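Side-chain contacts in outer surface protein (PDB 1X7F), which is of unknown function but probably acts as a 6-phospho-N-acetylmuramidase, hydrolysing phosphorylated amino-sugar compounds derived from the bacterial cell wall: residues A45-A50 with K77-H82; A49-G54 with N86-I91; I168-F173 with D246-N251. One frame throughout, in Å; residues are numbered along the deposited sequence. Where two conformers were deposited one is given.

Contact 1: residues A45-A50 with K77-H82; sequences AYISAA and KEIINH
Ile47 and His82 bring their CA atoms to 7.7 Å of each other where two helical segments, 45-50 and 77-82, run nearly parallel at 14°, their axes 10.3 Å apart. His82 spans the interface. Its CG lies anti to the backbone N (chi1 -170°), which carries the imidazole across to the neighbouring helix, where it slides past Ile47 in the opposite direction. The beta-branched isoleucine meets the ring with two atoms: CB sits at the ring edge, in its plane, while the methyl CG2 approaches obliquely, 3.6 Å from His82 ND1. One residue further along, the hydroxyl of Ser48 reaches the same ring at another point of its rim, with OG close to the plane and 3.1 Å from His82 CE1. That hydroxyl also makes a weak hydrogen bond with Met44 O, one turn back in its own helix, and Met44 itself packs on His82.

The other branch of Ile47 serves the apolar half of the interface. With CG1 beside the backbone N (chi1 -73°), CD1 projects to 3.8 Å from Ile79 CG2, the two side chains crossing at about a right angle. Both isoleucines are buried and rest on Leu33 of strand 28-33, whereas Ser48 and His82 remain partly exposed. The contact is thus graded, from methyl packing against the sheet to an imidazole and a hydroxyl nearer solvent. Two adjacent, near-parallel helices packed side by side on a parallel sheet, with strand 55-62 linking them in sequence, are characteristic of the outer helical layer of a (beta/alpha)8 barrel.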
ATOM      1  N   ALA A  45       3.568  -6.385  23.079  1.00 34.55           N
ATOM      2  CA  ALA A  45       4.568  -5.348  22.847  1.00 35.24           C
ATOM      3  C   ALA A  45       4.554  -4.840  21.383  1.00 35.72           C
ATOM      4  O   ALA A  45       4.689  -3.637  21.127  1.00 37.03           O
ATOM      5  CB  ALA A  45       5.953  -5.847  23.253  1.00 34.82           C
ATOM      6  N   TYR A  46       4.352  -5.755  20.442  1.00 35.41           N
ATOM      7  CA  TYR A  46       4.286  -5.445  19.003  1.00 35.39           C
ATOM      8  C   TYR A  46       3.063  -4.615  18.618  1.00 34.81           C
ATOM      9  O   TYR A  46       3.175  -3.648  17.860  1.00 35.36           O
ATOM     10  CB  TYR A  46       4.273  -6.755  18.217  1.00 35.22           C
ATOM     11  CG  TYR A  46       4.380  -6.655  16.710  1.00 35.46           C
ATOM     12  CD1 TYR A  46       5.403  -5.932  16.102  1.00 35.26           C
ATOM     13  CD2 TYR A  46       3.488  -7.354  15.890  1.00 38.05           C
ATOM     14  CE1 TYR A  46       5.518  -5.872  14.716  1.00 37.01           C
ATOM     15  CE2 TYR A  46       3.596  -7.316  14.498  1.00 38.66           C
ATOM     16  CZ  TYR A  46       4.613  -6.564  13.916  1.00 37.24           C
ATOM     17  OH  TYR A  46       4.741  -6.536  12.542  1.00 34.92           O
ATOM     18  N   ILE A  47       1.901  -5.029  19.118  1.00 34.66           N
ATOM     19  CA  ILE A  47       0.656  -4.278  18.996  1.00 34.35           C
ATOM     20  C   ILE A  47       0.867  -2.853  19.512  1.00 35.51           C
ATOM     21  O   ILE A  47       0.464  -1.890  18.857  1.00 35.13           O
ATOM     22  CB  ILE A  47      -0.480  -5.001  19.782  1.00 34.52           C
ATOM     23  CG1 ILE A  47      -0.935  -6.275  19.050  1.00 33.55           C
ATOM     24  CG2 ILE A  47      -1.672  -4.060  20.072  1.00 33.15           C
ATOM     25  CD1 ILE A  47      -1.774  -7.222  19.939  1.00 32.89           C
ATOM     26  N   SER A  48       1.505  -2.724  20.680  1.00 35.98           N
ATOM     27  CA  SER A  48       1.834  -1.410  21.243  1.00 36.82           C
ATOM     28  C   SER A  48       2.739  -0.590  20.308  1.00 36.85           C
ATOM     29  O   SER A  48       2.477   0.591  20.080  1.00 37.64           O
ATOM     30  CB  SER A  48       2.483  -1.555  22.625  1.00 36.44           C
ATOM     31  OG  SER A  48       1.511  -1.834  23.620  1.00 38.12           O
ATOM     32  N   ALA A  49       3.796  -1.231  19.797  1.00 36.05           N
ATOM     33  CA  ALA A  49       4.737  -0.648  18.842  1.00 36.38           C
ATOM     34  C   ALA A  49       4.052  -0.171  17.565  1.00 36.49           C
ATOM     35  O   ALA A  49       4.270   0.953  17.138  1.00 37.43           O
ATOM     36  CB  ALA A  49       5.859  -1.661  18.487  1.00 36.19           C
ATOM     37  N   ALA A  50       3.231  -1.025  16.958  1.00 36.45           N
ATOM     38  CA  ALA A  50       2.514  -0.672  15.727  1.00 36.25           C
ATOM     39  C   ALA A  50       1.505   0.470  15.932  1.00 36.40           C
ATOM     40  O   ALA A  50       1.291   1.285  15.030  1.00 36.34           O
ATOM     41  CB  ALA A  50       1.834  -1.900  15.132  1.00 35.84           C
ATOM     42  N   LYS A  77      -7.616 -14.183  23.897  1.00 47.22           N
ATOM     43  CA  LYS A  77      -8.505 -13.194  24.505  1.00 46.79           C
ATOM     44  C   LYS A  77      -7.747 -12.005  25.108  1.00 46.01           C
ATOM     45  O   LYS A  77      -8.216 -10.851  25.018  1.00 45.48           O
ATOM     46  CB  LYS A  77      -9.360 -13.856  25.586  1.00 46.30           C
ATOM     47  CG  LYS A  77     -10.716 -13.226  25.797  1.00 47.08           C
ATOM     48  CD  LYS A  77     -11.407 -13.873  26.988  1.00 48.79           C
ATOM     49  CE  LYS A  77     -12.896 -14.045  26.743  1.00 50.83           C
ATOM     50  NZ  LYS A  77     -13.158 -15.023  25.642  1.00 51.69           N
ATOM     51  N   GLU A  78      -6.597 -12.294  25.732  1.00 45.36           N
ATOM     52  CA  GLU A  78      -5.745 -11.246  26.291  1.00 44.99           C
ATOM     53  C   GLU A  78      -5.139 -10.391  25.179  1.00 44.71           C
ATOM     54  O   GLU A  78      -5.265  -9.161  25.191  1.00 44.76           O
ATOM     55  CB  GLU A  78      -4.643 -11.847  27.169  1.00 45.00           C
ATOM     56  CG  GLU A  78      -3.704 -10.810  27.778  1.00 45.36           C
ATOM     57  CD  GLU A  78      -2.895 -11.342  28.960  1.00 45.65           C
ATOM     58  OE1 GLU A  78      -2.794 -12.578  29.130  1.00 44.87           O
ATOM     59  OE2 GLU A  78      -2.353 -10.508  29.724  1.00 47.00           O
ATOM     60  N   ILE A  79      -4.492 -11.054  24.222  1.00 43.77           N
ATOM     61  CA  ILE A  79      -3.904 -10.388  23.069  1.00 43.37           C
ATOM     62  C   ILE A  79      -4.933  -9.506  22.355  1.00 43.13           C
ATOM     63  O   ILE A  79      -4.655  -8.334  22.089  1.00 42.77           O
ATOM     64  CB  ILE A  79      -3.262 -11.416  22.090  1.00 42.88           C
ATOM     65  CG1 ILE A  79      -2.068 -12.119  22.745  1.00 42.38           C
ATOM     66  CG2 ILE A  79      -2.801 -10.724  20.825  1.00 42.27           C
ATOM     67  CD1 ILE A  79      -1.677 -13.429  22.088  1.00 40.77           C
ATOM     68  N   ILE A  80      -6.114 -10.065  22.071  1.00 42.75           N
ATOM     69  CA  ILE A  80      -7.179  -9.342  21.358  1.00 42.65           C
ATOM     70  C   ILE A  80      -7.716  -8.152  22.166  1.00 42.66           C
ATOM     71  O   ILE A  80      -8.049  -7.103  21.595  1.00 42.98           O
ATOM     72  CB  ILE A  80      -8.327 -10.300  20.923  1.00 42.42           C
ATOM     73  CG1 ILE A  80      -7.859 -11.208  19.780  1.00 42.27           C
ATOM     74  CG2 ILE A  80      -9.554  -9.514  20.481  1.00 42.49           C
ATOM     75  CD1 ILE A  80      -8.778 -12.388  19.478  1.00 41.81           C
ATOM     76  N   ASN A  81      -7.777  -8.315  23.484  1.00 41.82           N
ATOM     77  CA  ASN A  81      -8.204  -7.238  24.379  1.00 41.93           C
ATOM     78  C   ASN A  81      -7.193  -6.090  24.372  1.00 41.06           C
ATOM     79  O   ASN A  81      -7.564  -4.914  24.373  1.00 40.18           O
ATOM     80  CB  ASN A  81      -8.395  -7.763  25.802  1.00 41.54           C
ATOM     81  CG  ASN A  81      -9.712  -7.336  26.412  1.00 43.69           C
ATOM     82  OD1 ASN A  81     -10.035  -6.145  26.483  1.00 45.14           O
ATOM     83  ND2 ASN A  81     -10.479  -8.316  26.881  1.00 45.33           N
ATOM     84  N   HIS A  82      -5.913  -6.450  24.371  1.00 40.33           N
ATOM     85  CA  HIS A  82      -4.848  -5.473  24.274  1.00 40.31           C
ATOM     86  C   HIS A  82      -4.964  -4.731  22.938  1.00 40.03           C
ATOM     87  O   HIS A  82      -4.824  -3.510  22.893  1.00 40.05           O
ATOM     88  CB  HIS A  82      -3.493  -6.159  24.417  1.00 40.29           C
ATOM     89  CG  HIS A  82      -2.350  -5.209  24.564  1.00 41.25           C
ATOM     90  ND1 HIS A  82      -1.478  -4.928  23.531  1.00 41.23           N
ATOM     91  CD2 HIS A  82      -1.936  -4.470  25.621  1.00 40.16           C
ATOM     92  CE1 HIS A  82      -0.577  -4.059  23.947  1.00 41.69           C
ATOM     93  NE2 HIS A  82      -0.830  -3.768  25.213  1.00 41.41           N
TER

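Contact 2: residues A49-G54 with N86-I91; sequences AAARHG and NNMEVI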
ATOM      1  N   ALA A  49       3.796  -1.231  19.797  1.00 36.05           N
ATOM      2  CA  ALA A  49       4.737  -0.648  18.842  1.00 36.38           C
ATOM      3  C   ALA A  49       4.052  -0.171  17.565  1.00 36.49           C
ATOM      4  O   ALA A  49       4.270   0.953  17.138  1.00 37.43           O
ATOM      5  CB  ALA A  49       5.859  -1.661  18.487  1.00 36.19           C
ATOM      6  N   ALA A  50       3.231  -1.025  16.958  1.00 36.45           N
ATOM      7  CA  ALA A  50       2.514  -0.672  15.727  1.00 36.25           C
ATOM      8  C   ALA A  50       1.505   0.470  15.932  1.00 36.40           C
ATOM      9  O   ALA A  50       1.291   1.285  15.030  1.00 36.34           O
ATOM     10  CB  ALA A  50       1.834  -1.900  15.132  1.00 35.84           C
ATOM     11  N   ALA A  51       0.914   0.522  17.125  1.00 36.53           N
ATOM     12  CA  ALA A  51      -0.063   1.545  17.510  1.00 36.77           C
ATOM     13  C   ALA A  51       0.520   2.942  17.565  1.00 36.89           C
ATOM     14  O   ALA A  51      -0.179   3.905  17.255  1.00 36.80           O
ATOM     15  CB  ALA A  51      -0.713   1.205  18.865  1.00 36.32           C
ATOM     16  N   ARG A  52       1.780   3.066  17.978  0.50 36.82           N
ATOM     17  CA  ARG A  52       2.416   4.384  18.025  0.50 37.00           C
ATOM     18  C   ARG A  52       2.998   4.799  16.662  0.50 36.72           C
ATOM     19  O   ARG A  52       3.784   5.745  16.565  0.50 37.07           O
ATOM     20  CB  ARG A  52       3.406   4.512  19.206  0.50 37.22           C
ATOM     21  CG  ARG A  52       4.844   4.078  18.948  0.50 38.51           C
ATOM     22  CD  ARG A  52       5.730   4.107  20.188  0.50 36.02           C
ATOM     23  NE  ARG A  52       5.441   2.981  21.069  0.50 35.21           N
ATOM     24  CZ  ARG A  52       6.167   1.862  21.160  0.50 34.62           C
ATOM     25  NH1 ARG A  52       7.262   1.694  20.429  0.50 32.82           N
ATOM     26  NH2 ARG A  52       5.796   0.906  22.007  0.50 33.05           N
ATOM     27  N   HIS A  53       2.586   4.083  15.613  1.00 36.37           N
ATOM     28  CA  HIS A  53       2.834   4.490  14.215  1.00 35.63           C
ATOM     29  C   HIS A  53       1.574   4.439  13.336  1.00 34.85           C
ATOM     30  O   HIS A  53       1.676   4.288  12.119  1.00 35.80           O
ATOM     31  CB  HIS A  53       3.978   3.665  13.577  1.00 34.95           C
ATOM     32  CG  HIS A  53       5.290   3.810  14.285  1.00 35.57           C
ATOM     33  ND1 HIS A  53       5.990   4.999  14.319  1.00 38.24           N
ATOM     34  CD2 HIS A  53       6.011   2.926  15.014  1.00 35.59           C
ATOM     35  CE1 HIS A  53       7.089   4.839  15.035  1.00 37.93           C
ATOM     36  NE2 HIS A  53       7.130   3.590  15.462  1.00 37.87           N
ATOM     37  N   GLY A  54       0.400   4.538  13.955  1.00 34.92           N
ATOM     38  CA  GLY A  54      -0.884   4.623  13.240  1.00 35.06           C
ATOM     39  C   GLY A  54      -1.452   3.356  12.611  1.00 35.32           C
ATOM     40  O   GLY A  54      -2.315   3.423  11.723  1.00 35.38           O
ATOM     41  N   ASN A  86      -6.062  -0.659  22.123  1.00 40.85           N
ATOM     42  CA  ASN A  86      -5.264   0.168  21.226  1.00 41.00           C
ATOM     43  C   ASN A  86      -5.975   0.432  19.903  1.00 40.96           C
ATOM     44  O   ASN A  86      -5.330   0.650  18.874  1.00 41.52           O
ATOM     45  CB  ASN A  86      -3.877  -0.449  21.016  1.00 40.69           C
ATOM     46  CG  ASN A  86      -2.950  -0.202  22.198  1.00 41.67           C
ATOM     47  OD1 ASN A  86      -2.388   0.890  22.352  1.00 41.75           O
ATOM     48  ND2 ASN A  86      -2.789  -1.214  23.043  1.00 40.37           N
ATOM     49  N   ASN A  87      -7.307   0.406  19.954  1.00 40.82           N
ATOM     50  CA  ASN A  87      -8.186   0.741  18.824  1.00 41.22           C
ATOM     51  C   ASN A  87      -7.848   0.037  17.496  1.00 41.35           C
ATOM     52  O   ASN A  87      -7.860   0.642  16.417  1.00 41.47           O
ATOM     53  CB  ASN A  87      -8.297   2.269  18.670  1.00 41.65           C
ATOM     54  CG  ASN A  87      -8.622   2.972  19.991  1.00 43.10           C
ATOM     55  OD1 ASN A  87      -7.793   3.703  20.537  1.00 45.53           O
ATOM     56  ND2 ASN A  87      -9.821   2.731  20.518  1.00 44.11           N
ATOM     57  N   MET A  88      -7.557  -1.258  17.590  1.00 41.47           N
ATOM     58  CA  MET A  88      -7.173  -2.043  16.420  1.00 41.35           C
ATOM     59  C   MET A  88      -8.257  -3.033  16.032  1.00 40.76           C
ATOM     60  O   MET A  88      -8.744  -3.795  16.865  1.00 40.98           O
ATOM     61  CB  MET A  88      -5.852  -2.776  16.657  1.00 41.51           C
ATOM     62  CG  MET A  88      -4.712  -1.875  17.059  1.00 39.47           C
ATOM     63  SD  MET A  88      -3.218  -2.345  16.207  1.00 44.49           S
ATOM     64  CE  MET A  88      -2.020  -1.571  17.264  1.00 45.34           C
ATOM     65  N   GLU A  89      -8.629  -3.005  14.760  1.00 40.18           N
ATOM     66  CA  GLU A  89      -9.631  -3.898  14.202  1.00 40.58           C
ATOM     67  C   GLU A  89      -9.025  -5.294  14.025  1.00 39.62           C
ATOM     68  O   GLU A  89      -8.023  -5.444  13.348  1.00 38.86           O
ATOM     69  CB  GLU A  89     -10.078  -3.343  12.849  1.00 40.23           C
ATOM     70  CG  GLU A  89     -11.302  -4.005  12.235  1.00 43.07           C
ATOM     71  CD  GLU A  89     -11.468  -3.663  10.763  1.00 42.73           C
ATOM     72  OE1 GLU A  89     -10.549  -3.035  10.193  1.00 44.69           O
ATOM     73  OE2 GLU A  89     -12.514  -4.015  10.171  1.00 45.96           O
ATOM     74  N   VAL A  90      -9.642  -6.311  14.630  1.00 39.59           N
ATOM     75  CA  VAL A  90      -9.078  -7.668  14.620  1.00 38.46           C
ATOM     76  C   VAL A  90      -9.834  -8.612  13.673  1.00 38.33           C
ATOM     77  O   VAL A  90     -11.022  -8.881  13.866  1.00 37.93           O
ATOM     78  CB  VAL A  90      -8.983  -8.265  16.060  1.00 38.49           C
ATOM     79  CG1 VAL A  90      -8.516  -9.717  16.029  1.00 38.40           C
ATOM     80  CG2 VAL A  90      -8.051  -7.430  16.938  1.00 36.51           C
ATOM     81  N   ILE A  91      -9.135  -9.097  12.648  1.00 38.13           N
ATOM     82  CA  ILE A  91      -9.687 -10.111  11.746  1.00 38.53           C
ATOM     83  C   ILE A  91      -9.019 -11.469  12.003  1.00 39.84           C
ATOM     84  O   ILE A  91      -7.794 -11.602  11.890  1.00 38.24           O
ATOM     85  CB  ILE A  91      -9.578  -9.682  10.252  1.00 37.97           C
ATOM     86  CG1 ILE A  91     -10.244  -8.311  10.004  1.00 37.09           C
ATOM     87  CG2 ILE A  91     -10.162 -10.753   9.326  1.00 37.36           C
ATOM     88  CD1 ILE A  91     -11.747  -8.225  10.389  1.00 35.09           C
TER
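Met88 drives its terminal methyl against the last turn of helix 40-51, and Ala51 receives it. The tight part of the contact is concentrated on this one atom: CE lies 3.5 Å from Ala51 CB, closer than usual van der Waals contact, and 3.6 Å from Ala51 N. Ala50 takes a lighter share, its CB standing 4.4 Å from Met88 CE. The thioether chain starts with CG anti to the carbonyl carbon (chi1 -55°), and the bend at chi2 (-138°) turns CE toward the backbone and CB of Ala51, while Met88 also packs on Ile58 of strand 55-62. Met88 and Ala50 are both buried.

Toward solvent the fit is looser. Asn86 presents its amide to the same methyl of Ala51, with OD1 3.9 Å from Ala51 CB, but its polar grip is directed elsewhere: ND2 donates a hydrogen bond to His82 O, in the helix that Asn86 follows. The amide therefore brushes the alanine while being tied to its own side of the contact. Both Ala51 and Asn86 are partly exposed.

The turn that brings Met88 into place is well defined. Asn87, at positive phi, is the C-prime residue of a Schellman motif in which Met88 N bonds to Ala83 O and Asn87 N to Lys84 O. Helix 74-85 ends there, and the chain enters strand 89-94 at once. Met88, just before that strand, thus packs against the C-terminal end of helix 40-51, the helix one unit earlier in the chain. The turn is one of the alpha-beta loops at the N-terminal end of the (beta/alpha)8 barrel.

Contact 3: residues I168-F173 with D246-N251; sequences IGCHNF and DVIIGN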
ATOM      1  N   ILE A 168     -16.093  -7.352   3.953  1.00 35.00           N
ATOM      2  CA  ILE A 168     -14.818  -6.746   3.562  1.00 34.87           C
ATOM      3  C   ILE A 168     -14.040  -7.785   2.738  1.00 35.04           C
ATOM      4  O   ILE A 168     -14.480  -8.935   2.599  1.00 35.01           O
ATOM      5  CB  ILE A 168     -13.985  -6.233   4.789  1.00 34.93           C
ATOM      6  CG1 ILE A 168     -13.701  -7.359   5.794  1.00 35.09           C
ATOM      7  CG2 ILE A 168     -14.691  -5.043   5.470  1.00 35.86           C
ATOM      8  CD1 ILE A 168     -12.793  -6.952   6.953  1.00 34.61           C
ATOM      9  N   GLY A 169     -12.905  -7.379   2.181  1.00 34.45           N
ATOM     10  CA  GLY A 169     -12.098  -8.259   1.376  1.00 34.64           C
ATOM     11  C   GLY A 169     -10.612  -8.123   1.661  1.00 35.54           C
ATOM     12  O   GLY A 169     -10.105  -7.015   1.873  1.00 36.00           O
ATOM     13  N   CYS A 170      -9.909  -9.252   1.662  1.00 34.71           N
ATOM     14  CA  CYS A 170      -8.459  -9.222   1.747  1.00 34.49           C
ATOM     15  C   CYS A 170      -7.855 -10.273   0.834  1.00 33.99           C
ATOM     16  O   CYS A 170      -8.317 -11.411   0.782  1.00 34.08           O
ATOM     17  CB  CYS A 170      -7.981  -9.402   3.191  1.00 33.31           C
ATOM     18  SG  CYS A 170      -6.200  -9.257   3.419  1.00 36.59           S
ATOM     19  N   HIS A 171      -6.820  -9.866   0.110  1.00 33.91           N
ATOM     20  CA  HIS A 171      -6.039 -10.758  -0.724  1.00 33.40           C
ATOM     21  C   HIS A 171      -5.303 -11.804   0.101  1.00 33.75           C
ATOM     22  O   HIS A 171      -5.129 -11.617   1.311  1.00 33.70           O
ATOM     23  CB  HIS A 171      -5.008  -9.947  -1.473  1.00 33.00           C
ATOM     24  CG  HIS A 171      -5.509  -9.349  -2.744  1.00 31.95           C
ATOM     25  ND1 HIS A 171      -5.551 -10.052  -3.930  1.00 30.70           N
ATOM     26  CD2 HIS A 171      -5.935  -8.096  -3.030  1.00 30.98           C
ATOM     27  CE1 HIS A 171      -6.007  -9.266  -4.888  1.00 30.59           C
ATOM     28  NE2 HIS A 171      -6.255  -8.077  -4.364  1.00 33.45           N
ATOM     29  N   ASN A 172      -4.869 -12.891  -0.556  1.00 33.52           N
ATOM     30  CA  ASN A 172      -3.937 -13.852   0.044  1.00 33.79           C
ATOM     31  C   ASN A 172      -2.533 -13.263   0.074  1.00 34.20           C
ATOM     32  O   ASN A 172      -2.236 -12.291  -0.626  1.00 33.48           O
ATOM     33  CB  ASN A 172      -3.866 -15.154  -0.753  1.00 33.40           C
ATOM     34  CG  ASN A 172      -5.009 -16.101  -0.467  1.00 35.76           C
ATOM     35  OD1 ASN A 172      -5.485 -16.228   0.662  1.00 36.48           O
ATOM     36  ND2 ASN A 172      -5.439 -16.811  -1.505  1.00 40.17           N
ATOM     37  N   PHE A 173      -1.659 -13.858   0.879  1.00 34.53           N
ATOM     38  CA  PHE A 173      -0.238 -13.605   0.723  1.00 34.99           C
ATOM     39  C   PHE A 173       0.377 -14.917   0.269  1.00 34.60           C
ATOM     40  O   PHE A 173      -0.299 -15.949   0.301  1.00 33.05           O
ATOM     41  CB  PHE A 173       0.430 -13.013   1.982  1.00 34.25           C
ATOM     42  CG  PHE A 173       0.275 -13.846   3.242  1.00 35.17           C
ATOM     43  CD1 PHE A 173       0.676 -15.176   3.286  1.00 31.14           C
ATOM     44  CD2 PHE A 173      -0.200 -13.248   4.420  1.00 35.58           C
ATOM     45  CE1 PHE A 173       0.565 -15.929   4.444  1.00 33.31           C
ATOM     46  CE2 PHE A 173      -0.319 -13.980   5.595  1.00 35.21           C
ATOM     47  CZ  PHE A 173       0.057 -15.337   5.609  1.00 37.41           C
ATOM     48  N   ASP A 246      -6.544  -0.954   2.684  1.00 35.44           N
ATOM     49  CA  ASP A 246      -5.736  -1.312   3.850  1.00 35.28           C
ATOM     50  C   ASP A 246      -4.460  -2.060   3.469  1.00 35.50           C
ATOM     51  O   ASP A 246      -4.482  -2.965   2.633  1.00 35.96           O
ATOM     52  CB  ASP A 246      -6.578  -2.126   4.859  1.00 34.70           C
ATOM     53  CG  ASP A 246      -7.760  -1.337   5.412  1.00 35.11           C
ATOM     54  OD1 ASP A 246      -7.887  -0.130   5.089  1.00 37.91           O
ATOM     55  OD2 ASP A 246      -8.613  -1.818   6.189  1.00 34.75           O
ATOM     56  N   VAL A 247      -3.348  -1.674   4.087  1.00 35.54           N
ATOM     57  CA  VAL A 247      -2.066  -2.312   3.814  1.00 35.77           C
ATOM     58  C   VAL A 247      -1.617  -3.056   5.077  1.00 36.15           C
ATOM     59  O   VAL A 247      -1.452  -2.452   6.134  1.00 35.88           O
ATOM     60  CB  VAL A 247      -1.010  -1.280   3.295  1.00 36.07           C
ATOM     61  CG1 VAL A 247       0.382  -1.891   3.218  1.00 35.95           C
ATOM     62  CG2 VAL A 247      -1.421  -0.735   1.929  1.00 36.03           C
ATOM     63  N   ILE A 248      -1.458  -4.377   4.967  1.00 36.41           N
ATOM     64  CA  ILE A 248      -1.144  -5.217   6.127  1.00 36.06           C
ATOM     65  C   ILE A 248       0.210  -5.888   5.939  1.00 36.46           C
ATOM     66  O   ILE A 248       0.452  -6.502   4.908  1.00 37.45           O
ATOM     67  CB  ILE A 248      -2.263  -6.303   6.367  1.00 35.49           C
ATOM     68  CG1 ILE A 248      -3.662  -5.664   6.387  1.00 35.98           C
ATOM     69  CG2 ILE A 248      -2.014  -7.061   7.666  1.00 32.67           C
ATOM     70  CD1 ILE A 248      -4.828  -6.665   6.265  1.00 36.15           C
ATOM     71  N   ILE A 249       1.093  -5.773   6.933  1.00 36.75           N
ATOM     72  CA  ILE A 249       2.330  -6.570   6.952  1.00 35.97           C
ATOM     73  C   ILE A 249       1.987  -8.031   7.264  1.00 36.07           C
ATOM     74  O   ILE A 249       1.418  -8.323   8.318  1.00 35.72           O
ATOM     75  CB  ILE A 249       3.333  -6.017   8.000  1.00 36.16           C
ATOM     76  CG1 ILE A 249       3.470  -4.493   7.851  1.00 36.04           C
ATOM     77  CG2 ILE A 249       4.679  -6.770   7.904  1.00 33.27           C
ATOM     78  CD1 ILE A 249       4.301  -3.833   8.908  1.00 34.45           C
ATOM     79  N   GLY A 250       2.348  -8.932   6.346  1.00 36.48           N
ATOM     80  CA  GLY A 250       1.968 -10.337   6.406  1.00 34.70           C
ATOM     81  C   GLY A 250       2.798 -11.188   7.343  1.00 35.38           C
ATOM     82  O   GLY A 250       2.289 -12.145   7.915  1.00 35.49           O
ATOM     83  N   ASN A 251       4.079 -10.855   7.493  1.00 35.34           N
ATOM     84  CA  ASN A 251       4.947 -11.537   8.470  1.00 35.01           C
ATOM     85  C   ASN A 251       5.161 -10.720   9.758  1.00 34.37           C
ATOM     86  O   ASN A 251       4.895  -9.524   9.778  1.00 34.44           O
ATOM     87  CB  ASN A 251       6.290 -12.027   7.833  1.00 34.07           C
ATOM     88  CG  ASN A 251       6.967 -10.976   6.913  1.00 35.35           C
ATOM     89  OD1 ASN A 251       8.012 -11.250   6.314  1.00 36.31           O
ATOM     90  ND2 ASN A 251       6.382  -9.797   6.805  1.00 28.69           N
TER
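Cys170 and Ile248 belong to two strands of a (beta/alpha)8 barrel that are next but one to each other, with strand 201-204 between them, and the backbones of 168-173 and 246-251 accordingly stay apart. CA atoms are 8.6 Å apart at Cys170 and Asp246, then 6.9 Å at Phe173 and Gly250, where both chains have left their strands. No hydrogen bond joins the two segments, so what contact there is comes from packing.

Within the barrel the meeting is light and apolar. Cys170 sets SG anti to its own N (chi1 -176°), and the sulfur comes to 4.1 Å from Ile248 CD1, the end of an isoleucine chain extended at chi2. Phe203, on the intervening strand, packs on both residues. Further toward the N-terminal ends of the strands, Asp246 OD2 forms salt bridges with Arg57 and Arg199; one carboxylate oxygen thus pairs with two guanidinium groups.

Beyond the C-terminal ends of the strands the contact passes to Phe173. Its CG lies between the backbone N and the carbonyl carbon (chi1 57°), which brings the CD2-CE2 side of the ring up to Gly250, a residue that offers backbone alone. In barrels of this kind the C-terminal strand ends usually form the active-site rim, so these two residues probably lie near it. Tyr34 is common to both: it packs on Phe173, and its OH hydrogen-bonds to Gly250 O. That same carbonyl oxygen lies oblique to the phenyl ring, 3.9 Å from Phe173 CE2, while CD2 is 4.1 Å from Gly250 CA.

Overall arrangement
From the N terminus, helix 40-51 opens two contacts in succession. Contact 1 closes a loop through strand 55-62 onto helix 74-85; contact 2, sharing Ala49 and Ala50 with it, starts slightly later and closes slightly later, at the entry to strand 89-94. The two loops therefore cross, neither containing the other, and together they pack one helix against the next helix and against the residues leading into the strand after it. Contact 3 follows in series, joining the sixth and eighth barrel strands over 72 intervening residues. It meets contact 2 inside the barrel, where Ile91 CD1 lies 3.8 Å from Ile168 CD1. All three contacts belong to the N-terminal barrel, not to the mixed sheet beyond it.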